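Local coordinates for shikimate dehydrogenase (NADP(+)) (Thermotoga maritima, PDB 3U62), which probably catalyses the reversible NADPH-linked reduction of 3-dehydroshikimate to shikimate on the route to chorismate and the aromatic amino acids, at residues L170-L183 with Y197-K209. Residues are numbered along the deposited sequence; the frame is centred on the assembly and turned at random.
Sequences LFNTTSVGMKGEEL and YDVIYFDTPLVVK. With SO4 (sulfate ion), chain D.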
# COMPACT_ATOMS: atom_id res chain seq x y z
N LEU A 170 -9.34 3.29 11.83
CA LEU A 170 -9.27 4.14 10.65
C LEU A 170 -8.01 3.86 9.83
O LEU A 170 -6.90 3.85 10.37
CB LEU A 170 -9.33 5.62 11.04
CG LEU A 170 -9.14 6.68 9.95
CD1 LEU A 170 -10.31 6.69 8.98
CD2 LEU A 170 -8.96 8.06 10.57
N PHE A 171 -8.20 3.62 8.54
CA PHE A 171 -7.11 3.42 7.59
C PHE A 171 -7.15 4.52 6.54
O PHE A 171 -8.16 4.68 5.84
CB PHE A 171 -7.24 2.07 6.87
CG PHE A 171 -6.91 0.87 7.73
CD1 PHE A 171 -7.79 0.45 8.72
CD2 PHE A 171 -5.75 0.15 7.51
CE1 PHE A 171 -7.49 -0.67 9.51
CE2 PHE A 171 -5.44 -0.97 8.29
CZ PHE A 171 -6.32 -1.38 9.29
N ASN A 172 -6.07 5.30 6.42
CA ASN A 172 -5.90 6.14 5.24
C ASN A 172 -5.11 5.39 4.19
O ASN A 172 -4.00 4.92 4.45
CB ASN A 172 -5.19 7.46 5.55
CG ASN A 172 -4.84 8.24 4.29
OD1 ASN A 172 -3.68 8.55 4.03
ND2 ASN A 172 -5.85 8.54 3.48
N THR A 173 -5.68 5.27 2.99
CA THR A 173 -5.01 4.59 1.88
C THR A 173 -4.76 5.53 0.70
O THR A 173 -4.22 5.11 -0.33
CB THR A 173 -5.79 3.34 1.40
OG1 THR A 173 -6.95 3.75 0.66
CG2 THR A 173 -6.22 2.47 2.58
N THR A 174 -5.13 6.79 0.87
CA THR A 174 -4.96 7.81 -0.17
C THR A 174 -3.60 8.49 -0.06
O THR A 174 -2.82 8.21 0.86
CB THR A 174 -6.05 8.91 -0.09
OG1 THR A 174 -5.83 9.72 1.08
CG2 THR A 174 -7.45 8.30 -0.03
N SER A 175 -3.32 9.38 -1.01
CA SER A 175 -2.12 10.20 -0.97
C SER A 175 -2.30 11.48 -0.15
O SER A 175 -1.38 12.28 -0.03
CB SER A 175 -1.65 10.53 -2.39
OG SER A 175 -1.14 9.39 -3.04
N VAL A 176 -3.50 11.67 0.42
CA VAL A 176 -3.77 12.82 1.29
C VAL A 176 -2.92 12.71 2.55
O VAL A 176 -3.08 11.78 3.35
CB VAL A 176 -5.27 12.94 1.66
CG1 VAL A 176 -5.50 14.11 2.61
CG2 VAL A 176 -6.13 13.10 0.41
N GLY A 177 -2.01 13.67 2.72
CA GLY A 177 -1.06 13.66 3.83
C GLY A 177 0.38 13.67 3.38
O GLY A 177 1.28 14.05 4.14
N MET A 178 0.62 13.26 2.13
CA MET A 178 1.97 13.21 1.56
C MET A 178 2.60 14.60 1.46
O MET A 178 3.80 14.76 1.65
CB MET A 178 1.96 12.54 0.19
CG MET A 178 1.71 11.04 0.25
SD MET A 178 2.26 10.17 -1.24
CE MET A 178 4.04 10.21 -1.02
N LYS A 179 1.77 15.60 1.15
CA LYS A 179 2.23 16.98 1.06
C LYS A 179 1.73 17.81 2.24
O LYS A 179 1.64 19.04 2.17
CB LYS A 179 1.80 17.60 -0.28
CG LYS A 179 2.42 16.91 -1.50
CD LYS A 179 1.90 17.48 -2.80
CE LYS A 179 2.55 16.79 -4.00
NZ LYS A 179 2.05 17.33 -5.29
N GLY A 180 1.41 17.13 3.34
CA GLY A 180 0.98 17.78 4.58
C GLY A 180 -0.50 18.12 4.66
O GLY A 180 -0.91 18.91 5.51
N GLU A 181 -1.31 17.52 3.77
CA GLU A 181 -2.75 17.77 3.75
C GLU A 181 -3.46 17.06 4.89
O GLU A 181 -3.01 16.02 5.37
CB GLU A 181 -3.38 17.35 2.41
CG GLU A 181 -2.68 17.87 1.16
CD GLU A 181 -1.71 16.86 0.57
OE1 GLU A 181 -1.07 16.11 1.33
OE2 GLU A 181 -1.58 16.82 -0.68
N GLU A 182 -4.59 17.62 5.31
CA GLU A 182 -5.41 17.05 6.38
C GLU A 182 -6.70 16.45 5.82
O GLU A 182 -7.27 16.96 4.86
CB GLU A 182 -5.78 18.13 7.40
CG GLU A 182 -4.60 18.70 8.17
CD GLU A 182 -5.02 19.76 9.17
OE1 GLU A 182 -6.01 19.55 9.91
OE2 GLU A 182 -4.35 20.82 9.22
N LEU A 183 -7.14 15.35 6.43
CA LEU A 183 -8.43 14.76 6.12
C LEU A 183 -9.53 15.45 6.93
O LEU A 183 -9.28 15.89 8.06
CB LEU A 183 -8.42 13.25 6.40
CG LEU A 183 -7.68 12.35 5.41
CD1 LEU A 183 -7.38 11.00 6.04
CD2 LEU A 183 -8.46 12.18 4.11
N TYR A 197 -4.27 4.01 11.13
CA TYR A 197 -3.33 3.39 10.22
C TYR A 197 -3.22 4.24 8.97
O TYR A 197 -4.23 4.59 8.36
CB TYR A 197 -3.83 1.98 9.88
CG TYR A 197 -2.83 1.06 9.18
CD1 TYR A 197 -2.30 -0.04 9.84
CD2 TYR A 197 -2.46 1.28 7.86
CE1 TYR A 197 -1.40 -0.90 9.21
CE2 TYR A 197 -1.56 0.43 7.21
CZ TYR A 197 -1.04 -0.65 7.89
OH TYR A 197 -0.15 -1.49 7.26
N ASP A 198 -2.00 4.60 8.60
CA ASP A 198 -1.75 5.39 7.41
C ASP A 198 -0.77 4.65 6.52
O ASP A 198 0.31 4.26 6.97
CB ASP A 198 -1.20 6.77 7.79
CG ASP A 198 -1.45 7.83 6.72
OD1 ASP A 198 -1.42 7.49 5.52
OD2 ASP A 198 -1.66 9.00 7.09
N VAL A 199 -1.14 4.44 5.26
CA VAL A 199 -0.26 3.74 4.31
C VAL A 199 0.94 4.60 3.91
O VAL A 199 1.92 4.09 3.38
CB VAL A 199 -1.01 3.25 3.04
CG1 VAL A 199 -2.17 2.32 3.41
CG2 VAL A 199 -1.49 4.42 2.18
N ILE A 200 0.84 5.91 4.17
CA ILE A 200 1.93 6.83 3.89
C ILE A 200 3.10 6.55 4.83
O ILE A 200 2.92 6.41 6.05
CB ILE A 200 1.48 8.31 3.94
CG1 ILE A 200 0.40 8.56 2.88
CG2 ILE A 200 2.67 9.25 3.71
CD1 ILE A 200 -0.42 9.82 3.09
N TYR A 201 4.28 6.46 4.24
CA TYR A 201 5.49 6.00 4.89
C TYR A 201 5.96 6.88 6.06
O TYR A 201 6.46 6.37 7.06
CB TYR A 201 6.59 5.87 3.82
CG TYR A 201 7.94 5.48 4.35
CD1 TYR A 201 8.87 6.45 4.70
CD2 TYR A 201 8.28 4.14 4.52
CE1 TYR A 201 10.12 6.10 5.20
CE2 TYR A 201 9.53 3.78 5.03
CZ TYR A 201 10.44 4.77 5.36
OH TYR A 201 11.68 4.44 5.86
N PHE A 202 5.77 8.19 5.92
CA PHE A 202 6.26 9.18 6.88
C PHE A 202 5.11 9.82 7.67
O PHE A 202 3.94 9.62 7.34
CB PHE A 202 7.10 10.25 6.17
CG PHE A 202 6.48 10.77 4.89
CD1 PHE A 202 5.53 11.79 4.92
CD2 PHE A 202 6.85 10.24 3.65
CE1 PHE A 202 4.96 12.27 3.74
CE2 PHE A 202 6.28 10.72 2.47
CZ PHE A 202 5.33 11.74 2.51
N ASP A 203 5.46 10.59 8.70
CA ASP A 203 4.48 11.29 9.53
C ASP A 203 3.56 12.17 8.70
O ASP A 203 4.01 12.99 7.89
CB ASP A 203 5.17 12.14 10.61
CG ASP A 203 5.62 11.33 11.81
OD1 ASP A 203 5.42 10.10 11.84
OD2 ASP A 203 6.19 11.94 12.74
N THR A 204 2.26 11.97 8.90
CA THR A 204 1.23 12.79 8.27
C THR A 204 0.49 13.54 9.38
O THR A 204 0.59 13.16 10.55
CB THR A 204 0.22 11.93 7.49
OG1 THR A 204 -0.36 10.96 8.37
CG2 THR A 204 0.90 11.21 6.34
N PRO A 205 -0.24 14.61 9.02
CA PRO A 205 -1.08 15.29 10.01
C PRO A 205 -2.01 14.33 10.76
O PRO A 205 -2.22 14.50 11.96
CB PRO A 205 -1.88 16.28 9.17
CG PRO A 205 -0.96 16.62 8.05
CD PRO A 205 -0.23 15.34 7.73
N LEU A 206 -2.55 13.33 10.06
CA LEU A 206 -3.42 12.32 10.68
C LEU A 206 -2.70 11.55 11.79
O LEU A 206 -3.23 11.39 12.89
CB LEU A 206 -3.96 11.35 9.62
CG LEU A 206 -4.80 10.15 10.09
CD1 LEU A 206 -6.12 10.60 10.71
CD2 LEU A 206 -5.04 9.18 8.95
N VAL A 207 -1.49 11.08 11.48
CA VAL A 207 -0.66 10.33 12.44
C VAL A 207 -0.29 11.20 13.64
O VAL A 207 -0.41 10.75 14.79
CB VAL A 207 0.61 9.76 11.75
CG1 VAL A 207 1.62 9.26 12.77
CG2 VAL A 207 0.24 8.64 10.78
N VAL A 208 0.13 12.43 13.37
CA VAL A 208 0.51 13.38 14.41
C VAL A 208 -0.68 13.71 15.33
O VAL A 208 -0.52 13.78 16.55
CB VAL A 208 1.12 14.68 13.80
CG1 VAL A 208 1.37 15.74 14.87
CG2 VAL A 208 2.43 14.35 13.07
N LYS A 209 -1.86 13.90 14.73
CA LYS A 209 -3.08 14.17 15.48
C LYS A 209 -3.45 12.99 16.37
O LYS A 209 -3.81 13.17 17.54
CB LYS A 209 -4.24 14.48 14.53
CG LYS A 209 -5.48 15.10 15.20
CD LYS A 209 -5.54 16.61 15.00
CE LYS A 209 -4.77 17.37 16.07
NZ LYS A 209 -4.82 18.84 15.85
S SO4 D . -4.13 8.46 -4.45
O1 SO4 D . -3.63 9.23 -5.59
O2 SO4 D . -5.13 7.50 -4.92
O3 SO4 D . -4.74 9.36 -3.48
O4 SO4 D . -3.03 7.73 -3.83
O HOH W 1 -2.93 11.17 6.00
O HOH W 2 -3.17 13.66 7.12
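Phe171 and Tyr197 stack in an offset manner on one face of the parallel sheet, ring centroids 4.7 Å apart and planes 26° from parallel. Phe171 CE2 lies 3.4 Å from Tyr197 CG, displaced toward the rim of the tyrosine ring, while Tyr197 CB sits over the phenylalanine face. Tyr197 CG stands anti to the backbone N (chi1 -167°), which lays its ring across Phe171. Three backbone bonds fix this parallel register: Tyr197 N to Leu170 O, Asn172 N to Tyr197 O and Val199 N to Asn172 O, the last 3.0 Å long. On the other face Asn172 and Asp198 run side by side, amide and carboxylate planes 89° apart, and Leu206 CD2 packs on Asn172 CB at 3.8 Å. Asp198 OD1 accepts from Ile200 N, an Asx turn, whereas OD2 takes Thr204 OG1 at 2.7 Å, from above the carboxylate plane, and shares a water with Val176 O. An alanine in place of Asp198 would remove both acceptors and would probably leave Ile200 N and the N-cap hydroxyl of Thr204 without these partners, freeing the turn to shift. Ile200 reaches with CD1 to 3.3 Å from Val176 O and, through CG2, covers the centre of one Phe202 face; Met178 O meets that ring at its edge. Ser175 N and OG hold a sulfate, joined by Arg140 and Arg144. Adjacent strand ends opening into loops at the C-terminal edge of a parallel sheet, with Val199 predicted to contact NADP(+), are characteristic of the Rossmann-type cofactor domain of shikimate dehydrogenases.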